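Long-range contacts in tRNA(Ile2) 2-agmatinylcytidine synthetase TiaS (Archaeoglobus fulgidus, PDB 5XOB), which catalyses the ATP-dependent attachment of agmatine to the wobble cytidine of a minor isoleucine tRNA, which switches the codon it reads from AUG to AUA: residues A[41-46]-A[243-248]; A[247-252]-A[404-409]. All blocks are in the same frame, centred on the assembly; numbering follows the deposited sequence.

Contact 1 of 2, residues A[41-46]-A[243-248]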
# COMPACT_ATOMS: atom_id res chain seq x y z
N ARG A 41 16.04 7.16 4.77
CA ARG A 41 14.68 6.70 4.98
C ARG A 41 13.83 7.13 3.80
O ARG A 41 14.02 8.21 3.26
CB ARG A 41 14.14 7.25 6.30
CG ARG A 41 15.17 7.19 7.43
CD ARG A 41 14.53 7.27 8.81
NE ARG A 41 13.68 8.45 8.93
CZ ARG A 41 12.69 8.60 9.80
NH1 ARG A 41 12.39 7.64 10.66
NH2 ARG A 41 11.98 9.72 9.81
N LEU A 42 12.93 6.24 3.38
CA LEU A 42 11.96 6.51 2.32
C LEU A 42 10.56 6.48 2.93
O LEU A 42 10.05 5.41 3.29
CB LEU A 42 12.07 5.46 1.22
CG LEU A 42 11.42 5.74 -0.14
CD1 LEU A 42 11.11 4.42 -0.82
CD2 LEU A 42 10.16 6.60 -0.08
N ILE A 43 9.93 7.65 3.03
CA ILE A 43 8.66 7.83 3.73
C ILE A 43 7.52 8.11 2.74
O ILE A 43 7.45 9.21 2.19
CB ILE A 43 8.75 9.01 4.72
CG1 ILE A 43 9.93 8.81 5.70
CG2 ILE A 43 7.44 9.21 5.47
CD1 ILE A 43 9.89 7.56 6.54
N ARG A 44 6.64 7.14 2.52
CA ARG A 44 5.43 7.36 1.72
C ARG A 44 4.35 8.12 2.50
O ARG A 44 4.09 7.82 3.67
CB ARG A 44 4.84 6.03 1.24
CG ARG A 44 5.74 5.24 0.32
CD ARG A 44 5.82 5.84 -1.08
NE ARG A 44 6.71 5.04 -1.93
CZ ARG A 44 7.09 5.35 -3.16
NH1 ARG A 44 6.69 6.48 -3.74
NH2 ARG A 44 7.91 4.53 -3.81
N LEU A 45 3.71 9.07 1.84
CA LEU A 45 2.72 9.93 2.48
C LEU A 45 1.32 9.54 2.03
O LEU A 45 1.15 8.52 1.37
CB LEU A 45 3.02 11.39 2.15
CG LEU A 45 4.48 11.80 2.34
CD1 LEU A 45 4.66 13.23 1.87
CD2 LEU A 45 4.93 11.65 3.79
N ASN A 46 0.33 10.33 2.43
CA ASN A 46 -1.06 10.07 2.08
C ASN A 46 -1.14 9.64 0.62
O ASN A 46 -0.91 10.45 -0.28
CB ASN A 46 -1.93 11.30 2.32
CG ASN A 46 -3.41 10.99 2.22
OD1 ASN A 46 -3.81 10.04 1.56
ND2 ASN A 46 -4.22 11.80 2.88
N VAL A 243 15.33 2.38 4.90
CA VAL A 243 14.30 1.96 5.84
C VAL A 243 13.04 2.73 5.44
O VAL A 243 13.08 3.94 5.19
CB VAL A 243 14.68 2.21 7.31
CG1 VAL A 243 16.05 1.62 7.63
CG2 VAL A 243 14.66 3.69 7.64
N THR A 244 11.93 2.01 5.36
CA THR A 244 10.71 2.54 4.76
C THR A 244 9.53 2.31 5.68
O THR A 244 9.59 1.47 6.57
CB THR A 244 10.41 1.86 3.40
OG1 THR A 244 9.93 0.53 3.63
CG2 THR A 244 11.66 1.79 2.53
N ASN A 245 8.45 3.06 5.44
CA ASN A 245 7.16 2.75 6.07
C ASN A 245 6.25 1.95 5.12
O ASN A 245 5.04 1.86 5.34
CB ASN A 245 6.47 4.01 6.60
CG ASN A 245 6.05 4.96 5.51
OD1 ASN A 245 6.36 4.77 4.33
ND2 ASN A 245 5.34 6.01 5.90
N HIS A 246 6.84 1.37 4.09
CA HIS A 246 6.12 0.43 3.23
C HIS A 246 5.63 -0.75 4.01
O HIS A 246 6.31 -1.23 4.91
CB HIS A 246 7.02 -0.11 2.15
CG HIS A 246 7.41 0.91 1.14
ND1 HIS A 246 8.60 0.87 0.45
CD2 HIS A 246 6.76 2.02 0.72
CE1 HIS A 246 8.67 1.90 -0.36
NE2 HIS A 246 7.56 2.61 -0.22
N ALA A 247 4.45 -1.24 3.64
CA ALA A 247 3.91 -2.48 4.19
C ALA A 247 3.64 -2.42 5.70
O ALA A 247 3.79 -3.42 6.40
CB ALA A 247 4.83 -3.65 3.84
N THR A 248 3.21 -1.26 6.19
CA THR A 248 2.94 -1.07 7.62
C THR A 248 1.50 -0.66 7.96
O THR A 248 1.17 -0.58 9.14
CB THR A 248 3.86 0.02 8.20
OG1 THR A 248 3.72 1.22 7.43
CG2 THR A 248 5.32 -0.42 8.17

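Contact 2 of 2, residues A[247-252]-A[404-409]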
# COMPACT_ATOMS: atom_id res chain seq x y z
N ALA A 247 4.45 -1.24 3.64
CA ALA A 247 3.91 -2.48 4.19
C ALA A 247 3.64 -2.42 5.70
O ALA A 247 3.79 -3.42 6.40
CB ALA A 247 4.83 -3.65 3.84
N THR A 248 3.21 -1.26 6.19
CA THR A 248 2.94 -1.07 7.62
C THR A 248 1.50 -0.66 7.96
O THR A 248 1.17 -0.58 9.14
CB THR A 248 3.86 0.02 8.20
OG1 THR A 248 3.72 1.22 7.43
CG2 THR A 248 5.32 -0.42 8.17
N ASP A 249 0.67 -0.39 6.95
CA ASP A 249 -0.67 0.17 7.15
C ASP A 249 -0.62 1.46 7.97
O ASP A 249 -1.57 1.77 8.69
CB ASP A 249 -1.61 -0.82 7.87
CG ASP A 249 -2.25 -1.84 6.92
OD1 ASP A 249 -2.17 -1.70 5.68
OD2 ASP A 249 -2.86 -2.80 7.44
N MET A 250 0.47 2.21 7.87
CA MET A 250 0.65 3.39 8.71
C MET A 250 -0.36 4.49 8.34
O MET A 250 -0.61 5.41 9.12
CB MET A 250 2.10 3.91 8.59
CG MET A 250 2.48 4.99 9.60
SD MET A 250 4.23 5.45 9.55
CE MET A 250 4.30 6.78 10.75
N HIS A 251 -0.95 4.37 7.16
CA HIS A 251 -1.91 5.34 6.64
C HIS A 251 -3.33 5.14 7.14
O HIS A 251 -4.19 5.99 6.90
CB HIS A 251 -1.91 5.30 5.11
CG HIS A 251 -2.44 4.03 4.52
ND1 HIS A 251 -1.92 2.78 4.82
CD2 HIS A 251 -3.41 3.81 3.60
CE1 HIS A 251 -2.57 1.86 4.14
NE2 HIS A 251 -3.49 2.46 3.39
N LEU A 252 -3.57 4.04 7.85
CA LEU A 252 -4.91 3.66 8.21
C LEU A 252 -5.40 4.33 9.49
O LEU A 252 -4.77 4.23 10.54
CB LEU A 252 -5.02 2.14 8.34
CG LEU A 252 -4.85 1.33 7.05
CD1 LEU A 252 -5.31 -0.10 7.28
CD2 LEU A 252 -5.60 1.92 5.86
N LEU A 404 1.84 1.28 0.96
CA LEU A 404 1.64 1.28 2.42
C LEU A 404 0.85 0.09 2.97
O LEU A 404 0.85 -0.14 4.18
CB LEU A 404 0.92 2.56 2.85
CG LEU A 404 1.77 3.82 2.80
CD1 LEU A 404 0.91 5.06 2.60
CD2 LEU A 404 2.60 3.94 4.07
N SER A 405 0.17 -0.65 2.09
CA SER A 405 -0.63 -1.80 2.51
C SER A 405 0.22 -2.87 3.18
O SER A 405 1.11 -3.46 2.54
CB SER A 405 -1.35 -2.43 1.31
OG SER A 405 -2.28 -1.53 0.72
N LYS A 406 -0.06 -3.12 4.46
CA LYS A 406 0.51 -4.24 5.20
C LYS A 406 -0.02 -5.56 4.64
O LYS A 406 -1.23 -5.80 4.64
CB LYS A 406 0.17 -4.14 6.69
CG LYS A 406 0.92 -5.12 7.57
CD LYS A 406 0.81 -4.74 9.03
CE LYS A 406 1.72 -5.57 9.92
NZ LYS A 406 1.64 -5.14 11.34
N PRO A 407 0.89 -6.42 4.14
CA PRO A 407 0.47 -7.68 3.56
C PRO A 407 0.21 -8.72 4.64
O PRO A 407 0.78 -8.64 5.73
CB PRO A 407 1.68 -8.10 2.70
CG PRO A 407 2.63 -6.96 2.73
CD PRO A 407 2.34 -6.23 4.00
N LEU A 408 -0.64 -9.69 4.32
CA LEU A 408 -1.02 -10.70 5.28
C LEU A 408 0.19 -11.36 5.88
O LEU A 408 0.29 -11.51 7.09
CB LEU A 408 -1.93 -11.75 4.64
CG LEU A 408 -3.36 -11.26 4.40
CD1 LEU A 408 -4.23 -12.36 3.83
CD2 LEU A 408 -3.97 -10.71 5.69
N ILE A 409 1.14 -11.72 5.02
CA ILE A 409 2.32 -12.43 5.47
C ILE A 409 3.02 -11.74 6.65
O ILE A 409 3.63 -12.41 7.48
CB ILE A 409 3.30 -12.67 4.31
CG1 ILE A 409 4.26 -13.82 4.63
CG2 ILE A 409 4.07 -11.40 3.96
CD1 ILE A 409 3.57 -15.16 4.76

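Contact 1 of 2, residues A[41-46]-A[243-248]
Arg41 and Leu42 pair in parallel with Val243 and Thr244, the segments 41-44 and 243-246 running 14° apart, and Leu42 N donates to Val243 O at 2.9 Å. Beyond Thr244 the strand pairing gives way to side chains. The carboxamide of Asn245 takes over, holding the Arg44 backbone at two points: OD1 accepts from Arg44 N at 3.0 Å, and ND2 gives a nearly straight bond to Arg44 O, in the carbonyl plane and on a lone pair. CG of Asn245 stands between its own backbone N and carbonyl carbon (chi1 67°), which puts the carboxamide beside Arg44, where it takes both N and O of that residue. Next to it, Arg44 NE donates to His246 NE2 at 3.1 Å, the guanidinium and imidazole nearly coplanar and meeting at their edges. CD1 of Leu42 lies 3.5 Å from CE1 of His246, while Arg41 CG packs on Val243 CG2. The guanidinium of Arg41 leads away to the carbonyls of Ala148 and Ala151. Strand 57-64 borders 35-44 and strand 157-163 borders 239-244, while helices 106-114 and 141-150 cover Ile43.

Contact 2 of 2, residues A[247-252]-A[404-409]
Asp249 turns its carboxylate to Lys406 through chi1 of -83°, which sets CG anti to its carbonyl carbon, beside the backbone N; in Lys406, CG anti to its own N (chi1 -170°) comes against Ala247 O. The carboxylate meets the start of the lysine side chain, Asp249 CG 3.3 Å from Lys406 CB, and the two side chains cross at about a right angle. Lys406 N donates to Asp249 OD1 at 2.8 Å, approaching from well above the carboxylate plane. In return, Leu404 O accepts from Asp249 N, also at 2.8 Å and nearly in line with the carbonyl bond, with a weak second bond from Thr248 N. Each segment thus supplies both a donor and an acceptor. Lys406 NZ lies 6.4 Å from Asp249 OD2, not in contact; that oxygen instead forms a salt bridge with Lys335, whose NZ also bonds Lys406 O. Alongside, Ala247 CB packs on Pro407 CD at 3.6 Å, and Ala247 CA points its hydrogen at Ser405 O. Leu404 CB sits obliquely against the His251 ring, 3.5 Å from ND1, with its CD1 near CB of the histidine. Asp249 to Leu252 form a type I beta turn. The arrangement is loop-to-loop packing in which the loop between strands 239-244 and 252-254 is bound, through backbone groups and the Asp249 carboxylate, to a segment near the C-terminus.

In the fold
Contacts 1 and 2 follow one another along the chain, their centres about 10 Å apart, and share Ala247 and Thr248. In contact 1, strand 35-44 of the TCKD domain pairs with strand 239-244 of the FLD domain inside the eight-stranded sheet, so the two domains share one continuous sheet. The chain then runs through contact 2 to strand 252-254, which belongs to the second sheet, with the OB fold. Segment 404-409, though late in sequence, returns to this junction: Leu404 packs on Arg44, Leu45 and Asn245. Together the contacts join both sheets and the C-terminal segment, with the side chain of Arg44 about 6 Å from the bound magnesium ion.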